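Local coordinates for aspartate-semialdehyde dehydrogenase 2 (Vibrio cholerae, PDB 2QZ9), which catalyses the NADPH-dependent reductive dephosphorylation of L-aspartyl-4-phosphate to L-aspartate-semialdehyde, a step toward lysine, threonine and methionine, at residues 256-261 against 295-300; 34-39 against 56-61; 169-174 against 239-244. All coordinates share one frame; numbering follows the deposited sequence.

Contact 1. Residues 256-261 against 295-300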
loop_
_atom_site.group_PDB
_atom_site.type_symbol
_atom_site.label_atom_id
_atom_site.label_comp_id
_atom_site.label_asym_id
_atom_site.label_seq_id
_atom_site.Cartn_x
_atom_site.Cartn_y
_atom_site.Cartn_z
ATOM N N ILE A 256 -14.579 14.342 -16.136
ATOM C CA ILE A 256 -13.363 14.506 -16.926
ATOM C C ILE A 256 -12.825 13.112 -17.263
ATOM O O ILE A 256 -12.999 12.162 -16.500
ATOM C CB ILE A 256 -12.292 15.406 -16.200
ATOM C CG1 ILE A 256 -11.146 15.777 -17.150
ATOM C CG2 ILE A 256 -11.779 14.745 -14.908
ATOM C CD1 ILE A 256 -10.239 16.904 -16.662
ATOM N N ASP A 257 -12.185 12.988 -18.415
ATOM C CA ASP A 257 -11.697 11.702 -18.852
ATOM C C ASP A 257 -10.203 11.571 -18.580
ATOM O O ASP A 257 -9.472 12.564 -18.634
ATOM C CB ASP A 257 -11.981 11.510 -20.342
ATOM C CG ASP A 257 -11.720 10.091 -20.793
ATOM O OD1 ASP A 257 -10.634 9.840 -21.353
ATOM O OD2 ASP A 257 -12.579 9.225 -20.540
ATOM N N ALA A 258 -9.757 10.340 -18.311
ATOM C CA ALA A 258 -8.338 10.048 -18.085
ATOM C C ALA A 258 -7.421 10.605 -19.178
ATOM O O ALA A 258 -6.286 10.986 -18.904
ATOM C CB ALA A 258 -8.117 8.560 -17.923
ATOM N N GLU A 259 -7.917 10.649 -20.414
ATOM C CA GLU A 259 -7.121 11.162 -21.524
ATOM C C GLU A 259 -6.855 12.645 -21.378
ATOM O O GLU A 259 -5.772 13.114 -21.721
ATOM C CB GLU A 259 -7.783 10.877 -22.870
ATOM C CG GLU A 259 -7.996 9.403 -23.150
ATOM C CD GLU A 259 -6.714 8.585 -23.053
ATOM O OE1 GLU A 259 -5.659 9.066 -23.540
ATOM O OE2 GLU A 259 -6.773 7.458 -22.495
ATOM N N GLN A 260 -7.852 13.370 -20.869
ATOM C CA GLN A 260 -7.736 14.795 -20.615
ATOM C C GLN A 260 -6.740 15.011 -19.470
ATOM O O GLN A 260 -5.811 15.810 -19.593
ATOM C CB GLN A 260 -9.105 15.409 -20.275
ATOM C CG GLN A 260 -10.212 15.160 -21.312
ATOM C CD GLN A 260 -11.579 15.726 -20.895
ATOM O OE1 GLN A 260 -12.554 14.982 -20.708
ATOM N NE2 GLN A 260 -11.652 17.052 -20.762
ATOM N N VAL A 261 -6.911 14.272 -18.369
ATOM C CA VAL A 261 -6.031 14.460 -17.214
ATOM C C VAL A 261 -4.593 14.118 -17.601
ATOM O O VAL A 261 -3.678 14.870 -17.293
ATOM C CB VAL A 261 -6.520 13.735 -15.914
ATOM C CG1 VAL A 261 -8.037 13.856 -15.743
ATOM C CG2 VAL A 261 -6.120 12.301 -15.910
ATOM N N GLY A 295 1.551 7.842 -12.529
ATOM C CA GLY A 295 1.140 6.811 -13.461
ATOM C C GLY A 295 -0.180 6.198 -13.036
ATOM O O GLY A 295 -0.838 6.683 -12.106
ATOM N N ARG A 296 -0.559 5.127 -13.736
ATOM C CA ARG A 296 -1.810 4.407 -13.484
ATOM C C ARG A 296 -3.053 5.294 -13.605
ATOM O O ARG A 296 -4.121 4.974 -13.061
ATOM C CB ARG A 296 -1.785 3.686 -12.120
ATOM C CG ARG A 296 -0.653 2.640 -11.907
ATOM C CD ARG A 296 -0.760 1.396 -12.825
ATOM N NE ARG A 296 -2.152 1.002 -13.075
ATOM C CZ ARG A 296 -2.896 0.248 -12.264
ATOM N NH1 ARG A 296 -2.406 -0.248 -11.136
ATOM N NH2 ARG A 296 -4.146 -0.019 -12.601
ATOM N N VAL A 297 -2.916 6.412 -14.311
ATOM C CA VAL A 297 -4.050 7.321 -14.505
ATOM C C VAL A 297 -5.138 6.629 -15.320
ATOM O O VAL A 297 -4.877 6.146 -16.418
ATOM C CB VAL A 297 -3.651 8.626 -15.232
ATOM C CG1 VAL A 297 -4.866 9.511 -15.365
ATOM C CG2 VAL A 297 -2.535 9.367 -14.481
ATOM N N ARG A 298 -6.347 6.586 -14.771
ATOM C CA ARG A 298 -7.464 5.915 -15.403
ATOM C C ARG A 298 -8.766 6.378 -14.793
ATOM O O ARG A 298 -8.821 6.769 -13.616
ATOM C CB ARG A 298 -7.349 4.380 -15.234
ATOM C CG ARG A 298 -7.448 3.891 -13.777
ATOM C CD ARG A 298 -6.724 2.558 -13.598
ATOM N NE ARG A 298 -6.935 1.955 -12.281
ATOM C CZ ARG A 298 -6.225 2.222 -11.186
ATOM N NH1 ARG A 298 -5.248 3.121 -11.209
ATOM N NH2 ARG A 298 -6.504 1.590 -10.054
ATOM N N ASN A 299 -9.822 6.280 -15.596
ATOM C CA ASN A 299 -11.176 6.513 -15.148
ATOM C C ASN A 299 -11.582 5.523 -14.068
ATOM O O ASN A 299 -11.318 4.336 -14.176
ATOM C CB ASN A 299 -12.142 6.392 -16.338
ATOM C CG ASN A 299 -11.903 7.452 -17.408
ATOM O OD1 ASN A 299 -11.611 8.613 -17.109
ATOM N ND2 ASN A 299 -12.035 7.056 -18.659
ATOM N N ASP A 300 -12.233 6.032 -13.032
ATOM C CA ASP A 300 -12.810 5.223 -11.980
ATOM C C ASP A 300 -14.080 4.595 -12.541
ATOM O O ASP A 300 -15.011 5.293 -12.941
ATOM C CB ASP A 300 -13.124 6.140 -10.805
ATOM C CG ASP A 300 -13.734 5.434 -9.622
ATOM O OD1 ASP A 300 -14.000 4.216 -9.663
ATOM O OD2 ASP A 300 -13.938 6.136 -8.612
#

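Contact 2. Residues 34-39 against 56-61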
loop_
_atom_site.group_PDB
_atom_site.type_symbol
_atom_site.label_atom_id
_atom_site.label_comp_id
_atom_site.label_asym_id
_atom_site.label_seq_id
_atom_site.Cartn_x
_atom_site.Cartn_y
_atom_site.Cartn_z
ATOM N N PHE A 34 25.502 29.689 6.157
ATOM C CA PHE A 34 25.816 29.277 7.513
ATOM C C PHE A 34 25.106 27.963 7.776
ATOM O O PHE A 34 23.943 27.791 7.388
ATOM C CB PHE A 34 25.364 30.342 8.517
ATOM C CG PHE A 34 25.893 31.715 8.216
ATOM C CD1 PHE A 34 25.249 32.536 7.293
ATOM C CD2 PHE A 34 27.058 32.174 8.830
ATOM C CE1 PHE A 34 25.738 33.800 6.999
ATOM C CE2 PHE A 34 27.552 33.436 8.550
ATOM C CZ PHE A 34 26.889 34.252 7.623
ATOM N N LEU A 35 25.817 27.045 8.426
ATOM C CA LEU A 35 25.275 25.757 8.825
ATOM C C LEU A 35 25.179 25.659 10.342
ATOM O O LEU A 35 26.181 25.827 11.059
ATOM C CB LEU A 35 26.130 24.616 8.272
ATOM C CG LEU A 35 26.287 24.507 6.752
ATOM C CD1 LEU A 35 27.179 23.311 6.416
ATOM C CD2 LEU A 35 24.926 24.421 6.042
ATOM N N LEU A 36 23.968 25.367 10.816
ATOM C CA LEU A 36 23.640 25.429 12.235
ATOM C C LEU A 36 23.146 24.106 12.759
ATOM O O LEU A 36 22.404 23.394 12.080
ATOM C CB LEU A 36 22.588 26.507 12.506
ATOM C CG LEU A 36 22.823 27.888 11.888
ATOM C CD1 LEU A 36 21.614 28.770 12.110
ATOM C CD2 LEU A 36 24.071 28.527 12.460
ATOM N N ALA A 37 23.570 23.784 13.973
ATOM C CA ALA A 37 23.103 22.597 14.673
ATOM C C ALA A 37 23.330 22.756 16.176
ATOM O O ALA A 37 23.696 23.832 16.644
ATOM C CB ALA A 37 23.814 21.354 14.141
ATOM N N SER A 38 23.110 21.676 16.923
ATOM C CA SER A 38 23.460 21.609 18.342
ATOM C C SER A 38 24.988 21.605 18.525
ATOM O O SER A 38 25.738 21.705 17.546
ATOM C CB SER A 38 22.817 20.375 18.990
ATOM O OG SER A 38 21.400 20.373 18.812
ATOM N N GLU A 39 25.444 21.495 19.772
ATOM C CA GLU A 39 26.871 21.577 20.100
ATOM C C GLU A 39 27.685 20.367 19.641
ATOM O O GLU A 39 28.843 20.517 19.246
ATOM C CB GLU A 39 27.081 21.808 21.606
ATOM C CG GLU A 39 26.520 20.705 22.522
ATOM C CD GLU A 39 27.113 20.722 23.934
ATOM O OE1 GLU A 39 26.903 19.733 24.680
ATOM O OE2 GLU A 39 27.786 21.719 24.296
ATOM N N GLN A 56 28.172 25.280 13.024
ATOM C CA GLN A 56 28.299 25.966 14.305
ATOM C C GLN A 56 27.049 25.851 15.193
ATOM O O GLN A 56 25.947 25.609 14.705
ATOM C CB GLN A 56 28.691 27.434 14.095
ATOM C CG GLN A 56 27.793 28.193 13.138
ATOM C CD GLN A 56 28.266 29.610 12.886
ATOM O OE1 GLN A 56 28.535 29.994 11.743
ATOM N NE2 GLN A 56 28.369 30.398 13.952
ATOM N N ASN A 57 27.253 26.025 16.498
ATOM C CA ASN A 57 26.204 25.964 17.510
ATOM C C ASN A 57 25.169 27.053 17.287
ATOM O O ASN A 57 25.518 28.224 17.156
ATOM C CB ASN A 57 26.847 26.136 18.889
ATOM C CG ASN A 57 25.967 25.659 20.026
ATOM O OD1 ASN A 57 24.800 25.308 19.841
ATOM N ND2 ASN A 57 26.537 25.642 21.232
ATOM N N VAL A 58 23.899 26.665 17.239
ATOM C CA VAL A 58 22.799 27.622 17.098
ATOM C C VAL A 58 22.718 28.616 18.276
ATOM O O VAL A 58 22.372 29.782 18.078
ATOM C CB VAL A 58 21.428 26.912 16.813
ATOM C CG1 VAL A 58 20.921 26.125 18.026
ATOM C CG2 VAL A 58 20.390 27.912 16.329
ATOM N N GLU A 59 23.064 28.152 19.479
ATOM C CA GLU A 59 23.075 28.977 20.702
ATOM C C GLU A 59 23.946 30.222 20.567
ATOM O O GLU A 59 23.660 31.252 21.169
ATOM C CB GLU A 59 23.590 28.174 21.910
ATOM C CG GLU A 59 22.911 26.833 22.178
ATOM C CD GLU A 59 21.566 26.958 22.879
ATOM O OE1 GLU A 59 21.236 28.065 23.362
ATOM O OE2 GLU A 59 20.837 25.943 22.951
ATOM N N GLU A 60 25.013 30.114 19.779
ATOM C CA GLU A 60 26.009 31.179 19.643
ATOM C C GLU A 60 25.856 31.991 18.350
ATOM O O GLU A 60 26.639 32.913 18.095
ATOM C CB GLU A 60 27.424 30.582 19.749
ATOM C CG GLU A 60 27.592 29.610 20.936
ATOM C CD GLU A 60 29.039 29.212 21.198
ATOM O OE1 GLU A 60 29.673 28.593 20.300
ATOM O OE2 GLU A 60 29.535 29.511 22.311
ATOM N N PHE A 61 24.838 31.662 17.555
ATOM C CA PHE A 61 24.682 32.247 16.226
ATOM C C PHE A 61 23.980 33.601 16.226
ATOM O O PHE A 61 22.931 33.767 16.847
ATOM C CB PHE A 61 23.967 31.276 15.272
ATOM C CG PHE A 61 23.904 31.768 13.848
ATOM C CD1 PHE A 61 25.048 31.785 13.046
ATOM C CD2 PHE A 61 22.707 32.229 13.311
ATOM C CE1 PHE A 61 24.986 32.239 11.725
ATOM C CE2 PHE A 61 22.643 32.701 11.998
ATOM C CZ PHE A 61 23.783 32.700 11.205
HETATM O O HOH W 1 28.470 27.897 9.336
#

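Contact 3. Residues 169-174 against 239-244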
loop_
_atom_site.group_PDB
_atom_site.type_symbol
_atom_site.label_atom_id
_atom_site.label_comp_id
_atom_site.label_asym_id
_atom_site.label_seq_id
_atom_site.Cartn_x
_atom_site.Cartn_y
_atom_site.Cartn_z
ATOM N N ASP A 169 17.839 2.487 9.745
ATOM C CA ASP A 169 18.697 1.528 10.418
ATOM C C ASP A 169 17.876 0.371 10.937
ATOM O O ASP A 169 18.370 -0.755 11.021
ATOM C CB ASP A 169 19.447 2.190 11.574
ATOM C CG ASP A 169 20.457 3.231 11.105
ATOM O OD1 ASP A 169 20.753 4.153 11.905
ATOM O OD2 ASP A 169 20.945 3.134 9.950
ATOM N N GLU A 170 16.622 0.643 11.291
ATOM C CA GLU A 170 15.742 -0.421 11.745
ATOM C C GLU A 170 15.412 -1.357 10.595
ATOM O O GLU A 170 15.424 -2.574 10.780
ATOM C CB GLU A 170 14.479 0.115 12.401
ATOM C CG GLU A 170 13.706 -0.959 13.120
ATOM C CD GLU A 170 13.124 -0.495 14.429
ATOM O OE1 GLU A 170 13.853 0.152 15.215
ATOM O OE2 GLU A 170 11.941 -0.798 14.686
ATOM N N LEU A 171 15.153 -0.792 9.415
ATOM C CA LEU A 171 14.878 -1.593 8.225
ATOM C C LEU A 171 16.082 -2.441 7.825
ATOM O O LEU A 171 15.969 -3.661 7.772
ATOM C CB LEU A 171 14.402 -0.739 7.035
ATOM C CG LEU A 171 14.099 -1.505 5.732
ATOM C CD1 LEU A 171 13.081 -2.647 5.937
ATOM C CD2 LEU A 171 13.647 -0.569 4.620
ATOM N N ALA A 172 17.211 -1.788 7.546
ATOM C CA ALA A 172 18.452 -2.462 7.144
ATOM C C ALA A 172 18.975 -3.441 8.193
ATOM O O ALA A 172 19.511 -4.494 7.845
ATOM C CB ALA A 172 19.524 -1.444 6.797
ATOM N N GLY A 173 18.804 -3.093 9.467
ATOM C CA GLY A 173 19.249 -3.924 10.583
ATOM C C GLY A 173 18.383 -5.144 10.832
ATOM O O GLY A 173 18.904 -6.236 11.072
ATOM N N GLN A 174 17.063 -4.958 10.786
ATOM C CA GLN A 174 16.113 -6.056 10.958
ATOM C C GLN A 174 16.208 -7.046 9.810
ATOM O O GLN A 174 16.049 -8.251 10.011
ATOM C CB GLN A 174 14.679 -5.537 11.037
ATOM C CG GLN A 174 14.229 -5.075 12.414
ATOM C CD GLN A 174 12.724 -4.843 12.487
ATOM O OE1 GLN A 174 12.148 -4.760 13.573
ATOM N NE2 GLN A 174 12.082 -4.748 11.328
ATOM N N PRO A 239 8.468 -1.441 3.591
ATOM C CA PRO A 239 9.904 -1.746 3.716
ATOM C C PRO A 239 10.719 -1.211 2.553
ATOM O O PRO A 239 11.419 -1.959 1.872
ATOM C CB PRO A 239 9.948 -3.289 3.748
ATOM C CG PRO A 239 8.515 -3.754 3.625
ATOM C CD PRO A 239 7.717 -2.611 3.110
ATOM N N VAL A 240 10.608 0.097 2.352
ATOM C CA VAL A 240 11.288 0.829 1.295
ATOM C C VAL A 240 12.182 1.871 1.980
ATOM O O VAL A 240 11.839 2.346 3.063
ATOM C CB VAL A 240 10.254 1.517 0.365
ATOM C CG1 VAL A 240 10.929 2.351 -0.706
ATOM C CG2 VAL A 240 9.329 0.459 -0.268
ATOM N N PHE A 241 13.317 2.205 1.361
ATOM C CA PHE A 241 14.276 3.130 1.970
ATOM C C PHE A 241 13.878 4.577 1.753
ATOM O O PHE A 241 13.568 5.267 2.727
ATOM C CB PHE A 241 15.727 2.846 1.523
ATOM C CG PHE A 241 16.338 1.646 2.206
ATOM C CD1 PHE A 241 16.713 0.529 1.477
ATOM C CD2 PHE A 241 16.504 1.629 3.589
ATOM C CE1 PHE A 241 17.255 -0.593 2.112
ATOM C CE2 PHE A 241 17.045 0.517 4.235
ATOM C CZ PHE A 241 17.422 -0.602 3.489
ATOM N N TYR A 242 13.861 5.003 0.486
ATOM C CA TYR A 242 13.548 6.377 0.086
ATOM C C TYR A 242 12.363 6.436 -0.884
ATOM O O TYR A 242 12.101 5.475 -1.620
ATOM C CB TYR A 242 14.784 7.036 -0.550
ATOM C CG TYR A 242 16.067 6.675 0.179
ATOM C CD1 TYR A 242 16.395 7.279 1.396
ATOM C CD2 TYR A 242 16.930 5.708 -0.335
ATOM C CE1 TYR A 242 17.566 6.935 2.080
ATOM C CE2 TYR A 242 18.104 5.360 0.333
ATOM C CZ TYR A 242 18.410 5.975 1.541
ATOM O OH TYR A 242 19.567 5.629 2.199
ATOM N N GLY A 243 11.663 7.571 -0.878
ATOM C CA GLY A 243 10.488 7.797 -1.726
ATOM C C GLY A 243 9.175 7.377 -1.074
ATOM O O GLY A 243 9.113 6.374 -0.376
ATOM N N HIS A 244 8.115 8.147 -1.302
ATOM C CA HIS A 244 6.774 7.712 -0.909
ATOM C C HIS A 244 5.947 7.522 -2.157
ATOM O O HIS A 244 6.148 8.211 -3.138
ATOM C CB HIS A 244 6.073 8.725 -0.003
ATOM C CG HIS A 244 6.730 8.909 1.325
ATOM N ND1 HIS A 244 6.517 10.026 2.111
ATOM C CD2 HIS A 244 7.597 8.130 2.006
ATOM C CE1 HIS A 244 7.215 9.913 3.226
ATOM N NE2 HIS A 244 7.883 8.774 3.185
#

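Contact 1. Residues 256-261 against 295-300
Asn299 and the start of helix 258-267 illustrate how a single amide can pin a helix to a strand. Asn299 OD1 accepts from Ala258 N at 2.8 Å, the donor tilted 30° from the carbonyl plane, while Asn299 ND2 donates to Asp257 OD2 at 2.9 Å. The two bonds fix both ends of the amide and so its rotation. Carboxylate and amide are steeply turned against each other, 64° between planes, and ND2 meets the carboxylate from above its plane. Asp257 is also the N-cap: with CG anti to the backbone N (chi1 -170°), its other oxygen, Asp257 OD1, takes Glu259 N at 3.0 Å. Gln260 OE1 in return accepts from Asp257 N at 3.1 Å, which completes a capping box.

Beside these polar bonds the contact closes. Ala258 CB points at the strand and rests 3.7 Å from Arg298 CA, with Val297 CG1 at 4.2 Å from the same methyl. Glu259 and Gln260, exposed, lie on the looser solvent side. Arg298 leaves the strand on the side away from the helix and hydrogen-bonds through NH2 to Thr234 of the second subunit. A helix laid against strand 292-299, with the Arg298 side of that strand turned to the partner subunit, is consistent with the alpha/beta dimerisation domain of this family.

Contact 2. Residues 34-39 against 56-61
Leu36 and Gln56 form a parallel bridge between strands 30-37 and 51-57, and the ladder around it shows how main chain and side chains share the work of joining neighbours. Gln56 N donates to Leu35 O at 2.9 Å, Gln56 O accepts from Ala37 N, and Val58 N reaches Ala37 O as the second strand turns off.

The chain that leaves Asn57 returns with Phe61, whose ring can be followed outward. Phe61 CB already touches Leu36 CD2 at 3.9 Å. CG and CD1 lie under that same methyl, Leu36 CD2, which sits over the Phe61 ring face, 3.7 Å from the centroid in a CH-pi contact. Phe61 CD2 meets the other branch, Leu36 CD1, at 3.8 Å. Farther out the partner changes: Phe61 CE1 comes within 3.6 Å of Phe34 CD2, and Phe61 CZ within 3.8 Å of Phe34 CG. The Phe61 edge thus faces the Phe34 ring in an offset edge-to-face pair, planes 62° apart, with Phe61 CG anti to its own N (chi1 -174°) carrying the ring to the Leu36 and Phe34 side chains.

At the rim of Phe34, Gln56 OE1 lies in the ring plane. A water accepts from Leu35 N and donates to Gln56 OE1, adding a water-mediated link to the direct backbone bonds. Phe61 also meets Trp63 edge to face, and Leu36 packs on Ala7 and Phe9 of strand 4-9. The chemistry is therefore divided: directional backbone bonds set the register, and hydrocarbon and aromatic surfaces bury the Leu36 side of this Rossmann-type sheet, while Gln56 OE1 takes a bond from the bridging water.

Contact 3. Residues 169-174 against 239-244
Leu171, on helix 165-179, and Pro239, in a loop without regular structure, mark the closest approach of the two backbones, with CA atoms 6.7 Å apart. That spacing leaves the joining to side chains, and Leu171 does most of it. Its CG stands anti to the backbone N (chi1 180°), which sends CG toward the loop, where the two methyls part. Leu171 CD2 enters between main chain and ring: it lies 3.6 Å from Pro239 C and also over one face of Phe241, 3.8 Å from the ring centroid and 22° off its normal, a CH-pi contact. Leu171 CD1 takes the proline itself, 3.9 Å from Pro239 CB. Ala172 supplies the flank, its CB at the edge of the same aromatic ring, 4.0 Å from Phe241 CZ. One leucine thus serves as an apolar wedge, with proline and phenylalanine fitted round it.

The second subunit adds to this patch, since its Phe195 packs on Leu171 and meets the Phe241 ring, and the Pro239 residues of the two chains touch. Within the chain, Ile168 one turn back on helix 165-179 also packs on Phe241, and the loop runs on into strand 244-252, where His244, the probable proton acceptor, lies against Cys131 at the start of helix 131-147.

Along the chain the contacts come in series: contact 2 closes first, then contact 3, then contact 1. Contact 2 belongs to the seven-stranded sheet of the nucleotide-binding domain, near predicted NADP(+) sites, and lies across the chain's centre from contact 1, about 49 Å between centres. Contacts 1 and 3 share the dimerisation domain; their centres are about 32 Å apart, and both touch the second subunit. The six-stranded sheet relates them, since strand 292-299 carries part of contact 1 and the loop of contact 3 leads into strand 244-252. The N-terminal domain thus binds nucleotide and the C-terminal domain pairs the subunits, while also contributing predicted NADP(+) residues close to contact 3.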